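Local coordinates for putative endonuclease/exonuclease/phosphatase family protein (Bacteroides vulgatus ATCC 8482, PDB 3G6S) that belongs to the endonuclease/exonuclease/phosphatase family and probably hydrolyses phosphodiester bonds, perhaps in nucleic acids, at residues F9-D14 and Q45-N50; K27-Q32 and A246-H251; M192-K197 and I223-V228. One frame throughout, in Å; residues are numbered along the deposited sequence.

Interaction 1 (F9-D14 and Q45-N50); sequences FNIRYD and QEVLHN
Asn-10 and Glu-46 meet at the probable active site of a DNase I-like fold, where the parallel strands 2-10 and 41-45 run into loops; in relatives the equivalent glutamate binds the catalytic metal, and the asparagine lies beside it. Asn-10 ND2 donates to Glu-46 OE1 at 2.9 Å, the oxygen close to the amide plane while the donor stands above the carboxylate, the two planes 76° apart. The other branch, Asn-10 OD1, accepts from Arg-12 N at 2.9 Å, an Asx turn that fixes the rotation of the amide. ND2 also bonds Asp-172. Glu-46 OE2 receives a weak bond from Tyr-13 N (3.3 Å) and lies at the Tyr-13 ring edge. On the strand side, parallel pairing gives Gln-45 N to Phe-9 O at 3.0 Å and Ile-11 N to Gln-45 O at 3.3 Å. Ile-11 CD1 packs on Val-47 CG2 (3.5 Å), crossing at about a right angle. An alanine at Asn-10 would probably leave Glu-46 OE1 and Arg-12 N without these mates and the turn less firmly held. Both carboxylate oxygens meet N-H donors, one at the strand end and one, weakly, in the loop, which probably limits how the group can turn.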
loop_
_atom_site.group_PDB
_atom_site.type_symbol
_atom_site.label_atom_id
_atom_site.label_comp_id
_atom_site.label_asym_id
_atom_site.label_seq_id
_atom_site.Cartn_x
_atom_site.Cartn_y
_atom_site.Cartn_z
ATOM N N PHE A 9 -3.806 0.348 2.414
ATOM C CA PHE A 9 -4.310 0.405 3.773
ATOM C C PHE A 9 -3.374 -0.150 4.849
ATOM O O PHE A 9 -2.920 -1.294 4.777
ATOM C CB PHE A 9 -5.650 -0.332 3.808
ATOM C CG PHE A 9 -6.333 -0.292 5.135
ATOM C CD1 PHE A 9 -6.359 0.882 5.880
ATOM C CD2 PHE A 9 -6.985 -1.417 5.625
ATOM C CE1 PHE A 9 -7.024 0.939 7.103
ATOM C CE2 PHE A 9 -7.657 -1.378 6.849
ATOM C CZ PHE A 9 -7.680 -0.198 7.592
ATOM N N ASN A 10 -3.080 0.683 5.841
ATOM C CA ASN A 10 -2.229 0.296 6.969
ATOM C C ASN A 10 -3.221 -0.250 7.998
ATOM O O ASN A 10 -4.101 0.473 8.461
ATOM C CB ASN A 10 -1.506 1.529 7.542
ATOM C CG ASN A 10 -0.495 1.168 8.638
ATOM O OD1 ASN A 10 -0.720 0.261 9.445
ATOM N ND2 ASN A 10 0.608 1.902 8.683
ATOM N N ILE A 11 -3.084 -1.516 8.364
ATOM C CA ILE A 11 -4.018 -2.105 9.302
ATOM C C ILE A 11 -3.619 -2.044 10.773
ATOM O O ILE A 11 -4.372 -2.498 11.629
ATOM C CB ILE A 11 -4.294 -3.565 8.933
ATOM C CG1 ILE A 11 -3.023 -4.391 9.060
ATOM C CG2 ILE A 11 -4.798 -3.646 7.499
ATOM C CD1 ILE A 11 -3.257 -5.859 8.868
ATOM N N ARG A 12 -2.450 -1.476 11.070
ATOM C CA ARG A 12 -1.958 -1.388 12.450
ATOM C C ARG A 12 -1.621 -2.788 12.959
ATOM O O ARG A 12 -2.517 -3.589 13.219
ATOM C CB ARG A 12 -3.016 -0.758 13.359
ATOM C CG ARG A 12 -2.670 -0.824 14.830
ATOM C CD ARG A 12 -1.467 0.021 15.174
ATOM N NE ARG A 12 -1.041 -0.238 16.544
ATOM C CZ ARG A 12 -0.026 0.369 17.151
ATOM N NH1 ARG A 12 0.685 1.288 16.514
ATOM N NH2 ARG A 12 0.284 0.048 18.399
ATOM N N TYR A 13 -0.335 -3.080 13.115
ATOM C CA TYR A 13 0.076 -4.402 13.570
ATOM C C TYR A 13 -0.613 -4.823 14.868
ATOM O O TYR A 13 -1.009 -3.983 15.681
ATOM C CB TYR A 13 1.600 -4.462 13.733
ATOM C CG TYR A 13 2.123 -3.744 14.947
ATOM C CD1 TYR A 13 2.239 -4.400 16.172
ATOM C CD2 TYR A 13 2.500 -2.406 14.878
ATOM C CE1 TYR A 13 2.724 -3.741 17.296
ATOM C CE2 TYR A 13 2.985 -1.736 15.996
ATOM C CZ TYR A 13 3.097 -2.406 17.200
ATOM O OH TYR A 13 3.581 -1.748 18.312
ATOM N N ASP A 14 -0.757 -6.136 15.031
ATOM C CA ASP A 14 -1.384 -6.745 16.202
ATOM C C ASP A 14 -0.603 -6.441 17.478
ATOM O O ASP A 14 0.520 -6.911 17.654
ATOM C CB ASP A 14 -1.463 -8.266 16.017
ATOM C CG ASP A 14 -2.162 -8.967 17.177
ATOM O OD1 ASP A 14 -1.989 -8.537 18.338
ATOM O OD2 ASP A 14 -2.876 -9.965 16.926
ATOM N N GLN A 45 -0.108 -2.315 4.847
ATOM C CA GLN A 45 1.137 -2.185 5.595
ATOM C C GLN A 45 0.946 -2.624 7.052
ATOM O O GLN A 45 -0.188 -2.775 7.516
ATOM C CB GLN A 45 1.648 -0.741 5.541
ATOM C CG GLN A 45 1.818 -0.161 4.134
ATOM C CD GLN A 45 0.486 0.212 3.489
ATOM O OE1 GLN A 45 -0.412 0.714 4.162
ATOM N NE2 GLN A 45 0.365 -0.005 2.179
ATOM N N GLU A 46 2.058 -2.824 7.762
ATOM C CA GLU A 46 2.050 -3.253 9.167
ATOM C C GLU A 46 1.247 -4.534 9.394
ATOM O O GLU A 46 0.383 -4.590 10.263
ATOM C CB GLU A 46 1.493 -2.142 10.076
ATOM C CG GLU A 46 2.271 -0.828 10.061
ATOM C CD GLU A 46 1.885 0.116 11.199
ATOM O OE1 GLU A 46 2.152 1.339 11.084
ATOM O OE2 GLU A 46 1.326 -0.358 12.219
ATOM N N VAL A 47 1.526 -5.568 8.617
ATOM C CA VAL A 47 0.785 -6.809 8.766
ATOM C C VAL A 47 1.670 -7.930 9.327
ATOM O O VAL A 47 2.622 -8.371 8.680
ATOM C CB VAL A 47 0.178 -7.236 7.402
ATOM C CG1 VAL A 47 -0.786 -8.387 7.587
ATOM C CG2 VAL A 47 -0.532 -6.037 6.751
ATOM N N LEU A 48 1.370 -8.380 10.543
ATOM C CA LEU A 48 2.149 -9.457 11.152
ATOM C C LEU A 48 1.652 -10.800 10.613
ATOM O O LEU A 48 0.530 -10.904 10.098
ATOM C CB LEU A 48 2.024 -9.410 12.681
ATOM C CG LEU A 48 2.663 -8.188 13.353
ATOM C CD1 LEU A 48 2.391 -8.208 14.849
ATOM C CD2 LEU A 48 4.155 -8.173 13.080
ATOM N N HIS A 49 2.488 -11.824 10.740
ATOM C CA HIS A 49 2.145 -13.145 10.237
ATOM C C HIS A 49 0.776 -13.692 10.656
ATOM O O HIS A 49 0.054 -14.271 9.840
ATOM C CB HIS A 49 3.224 -14.162 10.601
ATOM C CG HIS A 49 2.955 -15.515 10.032
ATOM N ND1 HIS A 49 2.117 -16.420 10.645
ATOM C CD2 HIS A 49 3.319 -16.073 8.855
ATOM C CE1 HIS A 49 1.975 -17.479 9.868
ATOM N NE2 HIS A 49 2.692 -17.294 8.775
ATOM N N ASN A 50 0.406 -13.515 11.916
ATOM C CA ASN A 50 -0.887 -14.010 12.344
ATOM C C ASN A 50 -1.977 -13.192 11.664
ATOM O O ASN A 50 -3.023 -13.731 11.312
ATOM C CB ASN A 50 -1.007 -13.915 13.858
ATOM C CG ASN A 50 -0.880 -12.507 14.350
ATOM O OD1 ASN A 50 -1.858 -11.761 14.377
ATOM N ND2 ASN A 50 0.333 -12.118 14.737
#

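Interaction 2 (K27-Q32 and A246-H251); sequences KDRVCQ and ALLSDH
Ala-246 opens the 246-251 segment by packing against Arg-29, which reaches out from helix 27-36. Its CB touches Arg-29 CD at 3.6 Å, and its CA lies 3.7 Å above the guanidinium plane, displaced toward the rim of that face. The following residue, Leu-247, supplies the polar half of the contact through its carbonyl. Arg-29 grips it side-on, NE donating to Leu-247 O at 2.9 Å and NH2 to the same oxygen at 3.1 Å. The oxygen sits at the edge of the guanidinium, close to its plane, but the two donors use it differently: NH2 arrives in the carbonyl plane on a lone pair, whereas NE stands 53° above that plane. A bend in the arginine chain (chi3 -82°) carries NE to this position. Leu-247 CB points away from the helix, and its side chain touches Phe-212 and Glu-242. The end of Leu-248 comes nearer the helix, CD1 lying 4.1 Å from Arg-29 CB, while its carbonyl O lies 3.7 Å from Val-30 CG2 and is also bonded by Arg-26. From Ser-249 on the segment no longer touches helix 27-36: OG accepts from His-251 N at 2.8 Å, an ST turn, and bonds Asn-10 O. Asp-250 OD1 receives His-251 ND1 at 2.6 Å, the imidazole nitrogen approaching from above the carboxylate plane, and the bond restrains the rotation of the ring. His-251, last in the segment, touches Asn-10. Ser-249, Asp-250 and His-251 form the Ser-Asp-His sequence characteristic of the endonuclease/exonuclease/phosphatase fold, whose histidine is catalytic in relatives and probably here, so the helix packs against the loop that leads directly into this site.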
loop_
_atom_site.group_PDB
_atom_site.type_symbol
_atom_site.label_atom_id
_atom_site.label_comp_id
_atom_site.label_asym_id
_atom_site.label_seq_id
_atom_site.Cartn_x
_atom_site.Cartn_y
_atom_site.Cartn_z
ATOM N N LYS A 27 -10.389 -7.455 13.075
ATOM C CA LYS A 27 -10.268 -8.510 12.064
ATOM C C LYS A 27 -11.451 -8.567 11.102
ATOM O O LYS A 27 -11.283 -8.389 9.902
ATOM C CB LYS A 27 -10.157 -9.889 12.723
ATOM C CG LYS A 27 -8.964 -10.115 13.639
ATOM C CD LYS A 27 -8.766 -11.622 13.920
ATOM C CE LYS A 27 -10.044 -12.306 14.414
ATOM N NZ LYS A 27 -9.921 -13.784 14.362
ATOM N N ASP A 28 -12.638 -8.845 11.638
ATOM C CA ASP A 28 -13.833 -8.958 10.824
ATOM C C ASP A 28 -14.219 -7.668 10.137
ATOM O O ASP A 28 -14.605 -7.682 8.962
ATOM C CB ASP A 28 -14.994 -9.471 11.665
ATOM C CG ASP A 28 -14.902 -10.967 11.926
ATOM O OD1 ASP A 28 -13.819 -11.429 12.365
ATOM O OD2 ASP A 28 -15.903 -11.684 11.695
ATOM N N ARG A 29 -14.118 -6.553 10.856
ATOM C CA ARG A 29 -14.462 -5.253 10.288
ATOM C C ARG A 29 -13.613 -4.962 9.046
ATOM O O ARG A 29 -14.134 -4.483 8.042
ATOM C CB ARG A 29 -14.262 -4.147 11.334
ATOM C CG ARG A 29 -15.212 -4.218 12.517
ATOM C CD ARG A 29 -15.382 -2.854 13.177
ATOM N NE ARG A 29 -14.312 -2.516 14.114
ATOM C CZ ARG A 29 -14.334 -2.803 15.413
ATOM N NH1 ARG A 29 -15.377 -3.441 15.937
ATOM N NH2 ARG A 29 -13.318 -2.442 16.192
ATOM N N VAL A 30 -12.313 -5.260 9.119
ATOM C CA VAL A 30 -11.401 -5.025 7.996
ATOM C C VAL A 30 -11.717 -5.916 6.784
ATOM O O VAL A 30 -11.790 -5.427 5.652
ATOM C CB VAL A 30 -9.920 -5.235 8.409
ATOM C CG1 VAL A 30 -9.010 -5.020 7.205
ATOM C CG2 VAL A 30 -9.545 -4.252 9.515
ATOM N N CYS A 31 -11.902 -7.213 7.021
ATOM C CA CYS A 31 -12.238 -8.145 5.939
ATOM C C CYS A 31 -13.548 -7.721 5.275
ATOM O O CYS A 31 -13.661 -7.703 4.044
ATOM C CB CYS A 31 -12.428 -9.574 6.465
ATOM S SG CYS A 31 -10.958 -10.349 7.163
ATOM N N GLN A 32 -14.540 -7.391 6.098
ATOM C CA GLN A 32 -15.841 -6.997 5.591
ATOM C C GLN A 32 -15.737 -5.780 4.688
ATOM O O GLN A 32 -16.328 -5.744 3.613
ATOM C CB GLN A 32 -16.807 -6.722 6.751
ATOM C CG GLN A 32 -18.274 -6.863 6.356
ATOM C CD GLN A 32 -18.570 -8.222 5.716
ATOM O OE1 GLN A 32 -18.374 -9.275 6.337
ATOM N NE2 GLN A 32 -19.036 -8.203 4.466
ATOM N N ALA A 246 -17.033 1.565 15.386
ATOM C CA ALA A 246 -16.499 0.451 14.605
ATOM C C ALA A 246 -15.214 0.840 13.875
ATOM O O ALA A 246 -15.164 0.855 12.645
ATOM C CB ALA A 246 -17.544 -0.024 13.602
ATOM N N LEU A 247 -14.176 1.142 14.645
ATOM C CA LEU A 247 -12.885 1.548 14.093
ATOM C C LEU A 247 -12.177 0.399 13.379
ATOM O O LEU A 247 -12.094 -0.716 13.902
ATOM C CB LEU A 247 -12.000 2.084 15.221
ATOM C CG LEU A 247 -11.297 3.420 15.015
ATOM C CD1 LEU A 247 -12.251 4.436 14.429
ATOM C CD2 LEU A 247 -10.765 3.905 16.351
ATOM N N LEU A 248 -11.669 0.674 12.180
ATOM C CA LEU A 248 -10.965 -0.345 11.402
ATOM C C LEU A 248 -9.471 -0.370 11.713
ATOM O O LEU A 248 -8.849 -1.434 11.794
ATOM C CB LEU A 248 -11.143 -0.101 9.897
ATOM C CG LEU A 248 -12.311 -0.731 9.131
ATOM C CD1 LEU A 248 -13.631 -0.435 9.817
ATOM C CD2 LEU A 248 -12.319 -0.175 7.714
ATOM N N SER A 249 -8.903 0.811 11.911
ATOM C CA SER A 249 -7.476 0.919 12.153
ATOM C C SER A 249 -7.167 2.339 12.581
ATOM O O SER A 249 -8.063 3.168 12.605
ATOM C CB SER A 249 -6.744 0.562 10.849
ATOM O OG SER A 249 -5.536 1.270 10.705
ATOM N N ASP A 250 -5.920 2.621 12.942
ATOM C CA ASP A 250 -5.572 3.985 13.311
ATOM C C ASP A 250 -5.417 4.794 12.021
ATOM O O ASP A 250 -5.312 6.019 12.049
ATOM C CB ASP A 250 -4.280 4.043 14.139
ATOM C CG ASP A 250 -3.165 3.222 13.546
ATOM O OD1 ASP A 250 -3.195 2.964 12.322
ATOM O OD2 ASP A 250 -2.245 2.837 14.304
ATOM N N HIS A 251 -5.407 4.092 10.891
ATOM C CA HIS A 251 -5.304 4.723 9.581
ATOM C C HIS A 251 -6.617 4.607 8.810
ATOM O O HIS A 251 -7.481 3.788 9.136
ATOM C CB HIS A 251 -4.221 4.061 8.731
ATOM C CG HIS A 251 -2.828 4.496 9.054
ATOM N ND1 HIS A 251 -2.133 4.027 10.146
ATOM C CD2 HIS A 251 -1.980 5.317 8.392
ATOM C CE1 HIS A 251 -0.913 4.535 10.141
ATOM N NE2 HIS A 251 -0.794 5.321 9.086
#

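Interaction 3 (M192-K197 and I223-V228); sequences MKDAYK and IDFIFV
Phe-225 and Phe-227 present ring edges to the neighbouring strand. Asp-194 OD2 lies near the plane of the Phe-225 ring, 3.9 Å from its CD1, with the carboxylate turned 74° from the ring. At the edge of Phe-227, Lys-193 O comes within 3.5 Å of CD1, and Asp-194 CA approaches that ring obliquely. Phe-227 also meets Phe-173 edge-to-face, and Phe-225 meets Tyr-182 at an intermediate angle. Lys-193 and Val-228 make an antiparallel hydrogen-bonded pair, Lys-193 N to Val-228 O at 2.8 Å and Val-228 N to Lys-193 O at 3.0 Å. Next comes the non-hydrogen-bonded pair Asp-194 and Phe-227, then Ala-195 N reaches Ile-226 O at 2.8 Å, nearly along the C=O axis. Here the edge strand 193-194 of the six-stranded sheet passes into a short, weakly bonded helix. Asp-194 is its N-cap: CG is anti to the backbone N (chi1 174°), and OD1 accepts from Tyr-196 N at 2.8 Å. A water lies 2.6 Å from the same OD1, probably donating to it, and accepts from Ile-226 N at 2.8 Å. With OD2 bonded to Tyr-182, both oxygens of this buried carboxylate have partners, and the N-H of Tyr-196 may help to offset its charge.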
loop_
_atom_site.group_PDB
_atom_site.type_symbol
_atom_site.label_atom_id
_atom_site.label_comp_id
_atom_site.label_asym_id
_atom_site.label_seq_id
_atom_site.Cartn_x
_atom_site.Cartn_y
_atom_site.Cartn_z
HETATM N N MSE A 192 5.235 9.978 -12.168
HETATM C CA MSE A 192 4.364 9.259 -11.246
HETATM C C MSE A 192 3.364 10.277 -10.738
HETATM O O MSE A 192 3.739 11.267 -10.113
HETATM C CB MSE A 192 5.178 8.705 -10.082
HETATM C CG MSE A 192 6.149 7.625 -10.492
HETATM SE SE MSE A 192 5.485 5.866 -10.058
HETATM C CE MSE A 192 6.762 5.461 -8.674
ATOM N N LYS A 193 2.091 10.044 -11.018
ATOM C CA LYS A 193 1.042 10.961 -10.594
ATOM C C LYS A 193 0.473 10.560 -9.230
ATOM O O LYS A 193 0.445 9.384 -8.872
ATOM C CB LYS A 193 -0.086 10.963 -11.630
ATOM C CG LYS A 193 0.356 11.217 -13.062
ATOM C CD LYS A 193 0.744 12.674 -13.315
ATOM C CE LYS A 193 0.995 12.904 -14.808
ATOM N NZ LYS A 193 1.223 14.333 -15.180
ATOM N N ASP A 194 0.037 11.545 -8.461
ATOM C CA ASP A 194 -0.563 11.273 -7.167
ATOM C C ASP A 194 -2.036 11.030 -7.491
ATOM O O ASP A 194 -2.748 11.957 -7.870
ATOM C CB ASP A 194 -0.409 12.490 -6.259
ATOM C CG ASP A 194 -1.145 12.335 -4.944
ATOM O OD1 ASP A 194 -2.021 11.452 -4.845
ATOM O OD2 ASP A 194 -0.853 13.111 -4.017
ATOM N N ALA A 195 -2.493 9.787 -7.364
ATOM C CA ALA A 195 -3.885 9.462 -7.694
ATOM C C ALA A 195 -4.909 10.364 -7.009
ATOM O O ALA A 195 -5.978 10.626 -7.558
ATOM C CB ALA A 195 -4.180 7.998 -7.358
ATOM N N TYR A 196 -4.588 10.836 -5.808
ATOM C CA TYR A 196 -5.508 11.685 -5.070
ATOM C C TYR A 196 -5.658 13.087 -5.673
ATOM O O TYR A 196 -6.745 13.668 -5.637
ATOM C CB TYR A 196 -5.060 11.786 -3.610
ATOM C CG TYR A 196 -6.103 12.389 -2.706
ATOM C CD1 TYR A 196 -7.337 11.765 -2.524
ATOM C CD2 TYR A 196 -5.873 13.589 -2.044
ATOM C CE1 TYR A 196 -8.320 12.323 -1.712
ATOM C CE2 TYR A 196 -6.855 14.150 -1.224
ATOM C CZ TYR A 196 -8.076 13.509 -1.066
ATOM O OH TYR A 196 -9.052 14.064 -0.264
ATOM N N LYS A 197 -4.570 13.627 -6.222
ATOM C CA LYS A 197 -4.571 14.955 -6.838
ATOM C C LYS A 197 -5.011 14.947 -8.309
ATOM O O LYS A 197 -5.317 15.999 -8.862
ATOM C CB LYS A 197 -3.175 15.579 -6.777
ATOM C CG LYS A 197 -2.906 16.510 -5.603
ATOM C CD LYS A 197 -2.256 15.796 -4.431
ATOM C CE LYS A 197 -1.717 16.795 -3.411
ATOM N NZ LYS A 197 -0.708 17.698 -4.039
ATOM N N ILE A 223 -0.673 10.634 5.029
ATOM C CA ILE A 223 0.655 10.063 4.867
ATOM C C ILE A 223 0.628 8.806 4.030
ATOM O O ILE A 223 1.659 8.159 3.841
ATOM C CB ILE A 223 1.301 9.730 6.218
ATOM C CG1 ILE A 223 0.450 8.708 6.967
ATOM C CG2 ILE A 223 1.444 11.008 7.036
ATOM C CD1 ILE A 223 0.984 8.357 8.336
ATOM N N ASP A 224 -0.552 8.452 3.536
ATOM C CA ASP A 224 -0.694 7.261 2.704
ATOM C C ASP A 224 -1.020 7.701 1.290
ATOM O O ASP A 224 -1.855 8.569 1.092
ATOM C CB ASP A 224 -1.786 6.352 3.281
ATOM C CG ASP A 224 -1.420 5.822 4.677
ATOM O OD1 ASP A 224 -1.903 6.382 5.687
ATOM O OD2 ASP A 224 -0.625 4.856 4.763
ATOM N N PHE A 225 -0.361 7.112 0.300
ATOM C CA PHE A 225 -0.608 7.524 -1.080
ATOM C C PHE A 225 -0.721 6.399 -2.093
ATOM O O PHE A 225 -0.275 5.271 -1.869
ATOM C CB PHE A 225 0.512 8.456 -1.570
ATOM C CG PHE A 225 0.753 9.644 -0.692
ATOM C CD1 PHE A 225 0.230 10.893 -1.028
ATOM C CD2 PHE A 225 1.517 9.515 0.470
ATOM C CE1 PHE A 225 0.465 12.007 -0.218
ATOM C CE2 PHE A 225 1.763 10.614 1.291
ATOM C CZ PHE A 225 1.238 11.867 0.951
ATOM N N ILE A 226 -1.328 6.746 -3.221
ATOM C CA ILE A 226 -1.465 5.848 -4.347
ATOM C C ILE A 226 -0.846 6.585 -5.538
ATOM O O ILE A 226 -1.340 7.639 -5.958
ATOM C CB ILE A 226 -2.937 5.522 -4.665
ATOM C CG1 ILE A 226 -3.557 4.758 -3.499
ATOM C CG2 ILE A 226 -3.021 4.681 -5.946
ATOM C CD1 ILE A 226 -5.014 4.340 -3.720
ATOM N N PHE A 227 0.247 6.052 -6.069
ATOM C CA PHE A 227 0.906 6.685 -7.207
ATOM C C PHE A 227 0.719 5.838 -8.453
ATOM O O PHE A 227 0.783 4.611 -8.392
ATOM C CB PHE A 227 2.399 6.860 -6.921
ATOM C CG PHE A 227 2.693 7.852 -5.835
ATOM C CD1 PHE A 227 2.524 9.217 -6.061
ATOM C CD2 PHE A 227 3.123 7.419 -4.580
ATOM C CE1 PHE A 227 2.776 10.136 -5.055
ATOM C CE2 PHE A 227 3.379 8.325 -3.566
ATOM C CZ PHE A 227 3.205 9.695 -3.802
ATOM N N VAL A 228 0.488 6.493 -9.585
ATOM C CA VAL A 228 0.287 5.770 -10.838
ATOM C C VAL A 228 1.038 6.366 -12.020
ATOM O O VAL A 228 1.259 7.572 -12.078
ATOM C CB VAL A 228 -1.204 5.715 -11.231
ATOM C CG1 VAL A 228 -2.025 5.091 -10.105
ATOM C CG2 VAL A 228 -1.703 7.114 -11.566
HETATM O O HOH W 1 -2.446 9.266 -3.526
#

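In the fold
Interaction 3 is the buried contact of the set; interactions 1 and 2 are only partly buried, and interaction 2 lies farthest from the centre of the chain. Their chemistry differs: 192-197 with 223-228 is antiparallel sheet pairing with a water at its end, interaction 1 continues a parallel strand pair with bonds made by side chains, and interaction 2 joins a helix to an irregular loop through an arginine. Interactions 1 and 3 belong to different sheets. Interactions 1 and 2 are direct neighbours, 246-251 packing on 9-14, and meet at the probable active site, which interaction 3 reaches only through the start of 223-228, at Asp-224 and Ile-223 beside His-251.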